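Local coordinates for glycosyl hydrolase (Bacteroides ovatus, PDB 3QC2), which is of unassigned function but belongs to a group of glycosyl hydrolases built as five-bladed beta-propellers, at residues Phe19-Asn24 and Gly348-Asp353; Ile29-Asn34 and Asn51-Pro56. One frame throughout, in Å; residues are numbered along the deposited sequence.

Contact 1. Residues Phe19-Asn24 and Gly348-Asp353; sequences FERPKN and GVAVYD
F19 sets its CG anti to its own carbonyl carbon (chi1 -69°), which brings one face of the phenyl ring against Y352 CB; the backbone places that CB over the ring, and Y352 chi1 of 159°, with CG anti to the backbone N, swings the phenol away from the 19-24 segment. The pair lies at one end of a single antiparallel bridge on the edge of strand 346-352, in a three-stranded blade of a beta-propeller. Here 19-22, itself no regular strand, lies alongside that edge, much as a fourth, blade-closing strand would, and so joins the N-terminal part of the chain to the blade of strands 324-332, 335-342 and 346-352. E20 and V351 form the hydrogen-bonded pair of the bridge: E20 N gives to V351 O at 2.9 Å, and V351 N gives to E20 O at 2.8 Å. A350 CA adds a CA-H...O contact to E20 O (3.5 Å), giving that oxygen a second, softer partner. On the side of the bridge that carries F19, its CB packs against A350 CB at 3.6 Å, and the F19 side chain also touches L338 of strand 335-342. V351 carries CG2 on the other side, where it meets P22 CG at 4.0 Å, the two side chains crossing at about a right angle. R21 points away from the strand, and its guanidinium is held by salt bridges to E314 and D361. The ring planes of F19 and Y352 are inclined at 48°, centroids 5.6 Å apart. The ring contact is a CH-pi one: Y352 CB sits over the centre of the F19 face, 3.6 Å from the centroid, while A350 O lies in the ring plane at its edge.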
loop_
_atom_site.group_PDB
_atom_site.type_symbol
_atom_site.label_atom_id
_atom_site.label_comp_id
_atom_site.label_asym_id
_atom_site.label_seq_id
_atom_site.Cartn_x
_atom_site.Cartn_y
_atom_site.Cartn_z
ATOM N N PHE A 19 -16.190 4.112 3.028
ATOM C CA PHE A 19 -15.425 5.040 2.208
ATOM C C PHE A 19 -16.230 5.286 0.949
ATOM O O PHE A 19 -16.359 4.410 0.096
ATOM C CB PHE A 19 -14.065 4.459 1.870
ATOM C CG PHE A 19 -13.146 4.351 3.052
ATOM C CD1 PHE A 19 -13.286 3.325 3.963
ATOM C CD2 PHE A 19 -12.135 5.277 3.246
ATOM C CE1 PHE A 19 -12.427 3.221 5.060
ATOM C CE2 PHE A 19 -11.277 5.176 4.331
ATOM C CZ PHE A 19 -11.427 4.144 5.237
ATOM N N GLU A 20 -16.779 6.482 0.838
ATOM C CA GLU A 20 -17.624 6.822 -0.274
ATOM C C GLU A 20 -16.830 7.509 -1.385
ATOM O O GLU A 20 -16.050 8.414 -1.133
ATOM C CB GLU A 20 -18.775 7.714 0.219
ATOM C CG GLU A 20 -19.854 7.947 -0.812
ATOM C CD GLU A 20 -21.086 8.662 -0.238
ATOM O OE1 GLU A 20 -20.971 9.317 0.851
ATOM O OE2 GLU A 20 -22.172 8.569 -0.885
ATOM N N ARG A 21 -17.042 7.053 -2.613
ATOM C CA ARG A 21 -16.380 7.604 -3.788
ATOM C C ARG A 21 -17.095 8.920 -4.181
ATOM O O ARG A 21 -18.273 8.897 -4.511
ATOM C CB ARG A 21 -16.448 6.601 -4.956
ATOM C CG ARG A 21 -15.838 5.213 -4.647
ATOM C CD ARG A 21 -16.227 4.214 -5.696
ATOM N NE ARG A 21 -15.734 2.850 -5.413
ATOM C CZ ARG A 21 -16.323 1.975 -4.584
ATOM N NH1 ARG A 21 -17.423 2.310 -3.906
ATOM N NH2 ARG A 21 -15.798 0.764 -4.414
ATOM N N PRO A 22 -16.379 10.073 -4.134
ATOM C CA PRO A 22 -17.049 11.334 -4.503
ATOM C C PRO A 22 -17.434 11.363 -5.986
ATOM O O PRO A 22 -16.688 10.840 -6.825
ATOM C CB PRO A 22 -15.996 12.408 -4.197
ATOM C CG PRO A 22 -14.862 11.686 -3.471
ATOM C CD PRO A 22 -14.943 10.269 -3.860
ATOM N N LYS A 23 -18.592 11.957 -6.298
ATOM C CA LYS A 23 -19.077 12.054 -7.688
ATOM C C LYS A 23 -18.123 12.824 -8.628
ATOM O O LYS A 23 -17.573 13.848 -8.258
ATOM C CB LYS A 23 -20.491 12.705 -7.743
ATOM C CG LYS A 23 -21.716 11.704 -7.668
ATOM C CD LYS A 23 -21.722 10.815 -6.431
ATOM C CE LYS A 23 -23.008 9.940 -6.369
ATOM N N ASN A 24 -17.941 12.278 -9.839
ATOM C CA ASN A 24 -17.135 12.898 -10.927
ATOM C C ASN A 24 -15.658 13.243 -10.627
ATOM O O ASN A 24 -15.072 14.099 -11.279
ATOM C CB ASN A 24 -17.873 14.138 -11.449
ATOM C CG ASN A 24 -19.261 13.800 -12.012
ATOM O OD1 ASN A 24 -19.501 12.676 -12.503
ATOM N ND2 ASN A 24 -20.173 14.773 -11.959
ATOM N N GLY A 348 -7.493 5.693 -7.542
ATOM C CA GLY A 348 -8.791 6.148 -7.110
ATOM C C GLY A 348 -8.765 6.619 -5.685
ATOM O O GLY A 348 -7.829 6.308 -4.930
ATOM N N VAL A 349 -9.794 7.377 -5.314
ATOM C CA VAL A 349 -9.957 7.874 -3.951
ATOM C C VAL A 349 -11.389 7.598 -3.463
ATOM O O VAL A 349 -12.332 7.577 -4.251
ATOM C CB VAL A 349 -9.684 9.387 -3.855
ATOM C CG1 VAL A 349 -10.752 10.192 -4.658
ATOM C CG2 VAL A 349 -9.644 9.844 -2.381
ATOM N N ALA A 350 -11.515 7.360 -2.166
ATOM C CA ALA A 350 -12.817 7.140 -1.493
ATOM C C ALA A 350 -12.656 7.781 -0.135
ATOM O O ALA A 350 -11.583 7.740 0.433
ATOM C CB ALA A 350 -13.125 5.700 -1.374
ATOM N N VAL A 351 -13.721 8.360 0.388
ATOM C CA VAL A 351 -13.631 9.149 1.615
ATOM C C VAL A 351 -14.558 8.690 2.736
ATOM O O VAL A 351 -15.772 8.564 2.541
ATOM C CB VAL A 351 -13.974 10.646 1.302
ATOM C CG1 VAL A 351 -13.681 11.528 2.511
ATOM C CG2 VAL A 351 -13.202 11.125 0.080
ATOM N N TYR A 352 -13.971 8.462 3.914
ATOM C CA TYR A 352 -14.720 8.093 5.114
ATOM C C TYR A 352 -14.791 9.303 6.066
ATOM O O TYR A 352 -13.768 9.893 6.426
ATOM C CB TYR A 352 -14.092 6.858 5.788
ATOM C CG TYR A 352 -14.434 6.677 7.251
ATOM C CD1 TYR A 352 -15.760 6.514 7.672
ATOM C CD2 TYR A 352 -13.421 6.619 8.213
ATOM C CE1 TYR A 352 -16.079 6.333 9.046
ATOM C CE2 TYR A 352 -13.714 6.435 9.580
ATOM C CZ TYR A 352 -15.045 6.292 9.992
ATOM O OH TYR A 352 -15.326 6.127 11.341
ATOM N N ASP A 353 -16.023 9.654 6.439
ATOM C CA ASP A 353 -16.324 10.771 7.317
ATOM C C ASP A 353 -16.819 10.238 8.690
ATOM O O ASP A 353 -17.966 9.817 8.802
ATOM C CB ASP A 353 -17.408 11.625 6.656
ATOM C CG ASP A 353 -17.765 12.859 7.459
ATOM O OD1 ASP A 353 -17.244 13.029 8.582
ATOM O OD2 ASP A 353 -18.585 13.663 6.955
#

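Contact 2. Residues Ile29-Asn34 and Asn51-Pro56; sequences ISPIEN and NDTFNP
The nearest CA atoms, 5.2 Å apart, are those of P31 and D52, where 29-31 and 51-53 run nearly antiparallel, 164° apart, with no backbone hydrogen bond between them. The link is made by side chains instead. T53 is central: its OG1 takes the crowded position between backbone N and carbonyl carbon (chi1 56°) and so projects at the I29-P31 backbone. There it gives a weak hydrogen bond to I29 O (3.2 Å) and lies against the S30 carbonyl carbon. The methyl and methine parts of T53 fill in around this: CB meets I29 CG2 at 3.8 Å, the two side chains crossing at about a right angle, while CG2 lies 3.9 Å from P31 CA. The P31 ring lies against the N51-D52 backbone, its CG 3.3 Å from N51 O. N51 and D52 both face E72 of strand 64-72, a classic beta bulge at the entry to strand 52-61. I29 pairs by backbone hydrogen bonds with V347 of strand 346-352 and T53 with S345 just before it, while R99 of strand 98-99 binds S30 O, placing the contact between the first and last blades of the propeller.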
loop_
_atom_site.group_PDB
_atom_site.type_symbol
_atom_site.label_atom_id
_atom_site.label_comp_id
_atom_site.label_asym_id
_atom_site.label_seq_id
_atom_site.Cartn_x
_atom_site.Cartn_y
_atom_site.Cartn_z
ATOM N N ILE A 29 -5.908 9.873 -10.891
ATOM C CA ILE A 29 -4.642 9.844 -11.628
ATOM C C ILE A 29 -4.690 8.720 -12.655
ATOM O O ILE A 29 -4.897 7.567 -12.302
ATOM C CB ILE A 29 -3.439 9.646 -10.682
ATOM C CG1 ILE A 29 -3.323 10.843 -9.710
ATOM C CG2 ILE A 29 -2.168 9.497 -11.464
ATOM C CD1 ILE A 29 -2.250 10.684 -8.656
ATOM N N SER A 30 -4.503 9.080 -13.929
ATOM C CA SER A 30 -4.500 8.132 -15.026
ATOM C C SER A 30 -3.214 8.268 -15.831
ATOM O O SER A 30 -2.499 9.283 -15.706
ATOM C CB SER A 30 -5.701 8.379 -15.937
ATOM O OG SER A 30 -6.899 8.192 -15.236
ATOM N N PRO A 31 -2.899 7.248 -16.666
ATOM C CA PRO A 31 -1.689 7.319 -17.496
ATOM C C PRO A 31 -1.676 8.516 -18.476
ATOM O O PRO A 31 -2.731 8.900 -19.005
ATOM C CB PRO A 31 -1.720 5.998 -18.279
ATOM C CG PRO A 31 -2.577 5.091 -17.490
ATOM C CD PRO A 31 -3.569 5.934 -16.774
ATOM N N ILE A 32 -0.479 9.081 -18.690
ATOM C CA ILE A 32 -0.254 10.206 -19.600
ATOM C C ILE A 32 0.761 9.768 -20.648
ATOM O O ILE A 32 1.851 9.270 -20.313
ATOM C CB ILE A 32 0.296 11.463 -18.857
ATOM C CG1 ILE A 32 -0.718 11.979 -17.835
ATOM C CG2 ILE A 32 0.607 12.566 -19.831
ATOM C CD1 ILE A 32 -0.300 13.295 -17.173
ATOM N N GLU A 33 0.415 9.978 -21.909
ATOM C CA GLU A 33 1.239 9.570 -23.052
ATOM C C GLU A 33 2.472 10.502 -23.290
ATOM O O GLU A 33 3.603 10.035 -23.450
ATOM C CB GLU A 33 0.340 9.567 -24.310
ATOM C CG GLU A 33 0.965 9.031 -25.599
ATOM C CD GLU A 33 1.121 7.503 -25.615
ATOM O OE1 GLU A 33 0.460 6.813 -24.795
ATOM O OE2 GLU A 33 1.893 6.998 -26.475
ATOM N N ASN A 34 2.210 11.811 -23.297
ATOM C CA ASN A 34 3.227 12.874 -23.634
ATOM C C ASN A 34 4.399 13.165 -22.675
ATOM O O ASN A 34 5.436 13.671 -23.121
ATOM C CB ASN A 34 2.500 14.221 -23.924
ATOM C CG ASN A 34 1.431 14.596 -22.817
ATOM O OD1 ASN A 34 0.383 13.923 -22.680
ATOM N ND2 ASN A 34 1.689 15.682 -22.080
ATOM N N ASN A 51 1.541 3.878 -19.598
ATOM C CA ASN A 51 0.744 2.656 -19.571
ATOM C C ASN A 51 -0.130 2.520 -18.326
ATOM O O ASN A 51 -1.307 2.211 -18.430
ATOM C CB ASN A 51 1.673 1.433 -19.676
ATOM C CG ASN A 51 0.923 0.149 -20.068
ATOM O OD1 ASN A 51 0.328 0.067 -21.148
ATOM N ND2 ASN A 51 0.982 -0.864 -19.198
ATOM N N ASP A 52 0.454 2.755 -17.151
ATOM C CA ASP A 52 -0.250 2.554 -15.879
ATOM C C ASP A 52 0.195 3.527 -14.782
ATOM O O ASP A 52 1.366 3.805 -14.649
ATOM C CB ASP A 52 0.039 1.124 -15.365
ATOM C CG ASP A 52 -0.287 0.028 -16.409
ATOM O OD1 ASP A 52 -1.437 -0.022 -16.920
ATOM O OD2 ASP A 52 0.612 -0.796 -16.693
ATOM N N THR A 53 -0.769 4.032 -14.006
ATOM C CA THR A 53 -0.493 4.885 -12.827
ATOM C C THR A 53 -1.389 4.343 -11.716
ATOM O O THR A 53 -2.572 4.546 -11.743
ATOM C CB THR A 53 -0.766 6.388 -13.089
ATOM O OG1 THR A 53 -2.103 6.564 -13.541
ATOM C CG2 THR A 53 0.191 6.935 -14.129
ATOM N N PHE A 54 -0.813 3.644 -10.744
ATOM C CA PHE A 54 -1.611 2.987 -9.733
ATOM C C PHE A 54 -0.863 2.799 -8.390
ATOM O O PHE A 54 0.042 3.591 -8.079
ATOM C CB PHE A 54 -2.147 1.650 -10.322
ATOM C CG PHE A 54 -1.049 0.634 -10.731
ATOM C CD1 PHE A 54 -0.134 0.921 -11.762
ATOM C CD2 PHE A 54 -0.994 -0.633 -10.124
ATOM C CE1 PHE A 54 0.853 -0.022 -12.145
ATOM C CE2 PHE A 54 -0.006 -1.595 -10.510
ATOM C CZ PHE A 54 0.910 -1.283 -11.517
ATOM N N ASN A 55 -1.302 1.796 -7.583
ATOM C CA ASN A 55 -0.690 1.446 -6.270
ATOM C C ASN A 55 0.054 2.596 -5.615
ATOM O O ASN A 55 1.289 2.611 -5.590
ATOM C CB ASN A 55 0.237 0.242 -6.435
ATOM C CG ASN A 55 -0.516 -1.038 -6.754
ATOM O OD1 ASN A 55 -1.730 -1.023 -7.011
ATOM N ND2 ASN A 55 0.203 -2.159 -6.748
ATOM N N PRO A 56 -0.696 3.555 -5.052
ATOM C CA PRO A 56 -0.100 4.768 -4.494
ATOM C C PRO A 56 0.116 4.811 -2.990
ATOM O O PRO A 56 -0.573 4.131 -2.237
ATOM C CB PRO A 56 -1.145 5.812 -4.828
ATOM C CG PRO A 56 -2.492 5.028 -4.622
ATOM C CD PRO A 56 -2.174 3.581 -4.963
#

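Both contacts join the loop ahead of strand 37-39 to strands of the propeller, and contact 2 is nested along the chain within the span closed by contact 1. Their centres lie 19 Å apart, with nearest atoms about 5 Å apart and no touch. Each is partly buried, but contact 1 includes the exposed E20, while no touching residue of contact 2 is exposed. Strand 346-352 is common ground, as a segment of contact 1 and as a neighbour of I29 in contact 2. Contact 1 buries more surface and relies on paired backbone bonds and an aromatic CH-pi contact; contact 2 depends on a proline ring and the one weak bond of a threonine hydroxyl.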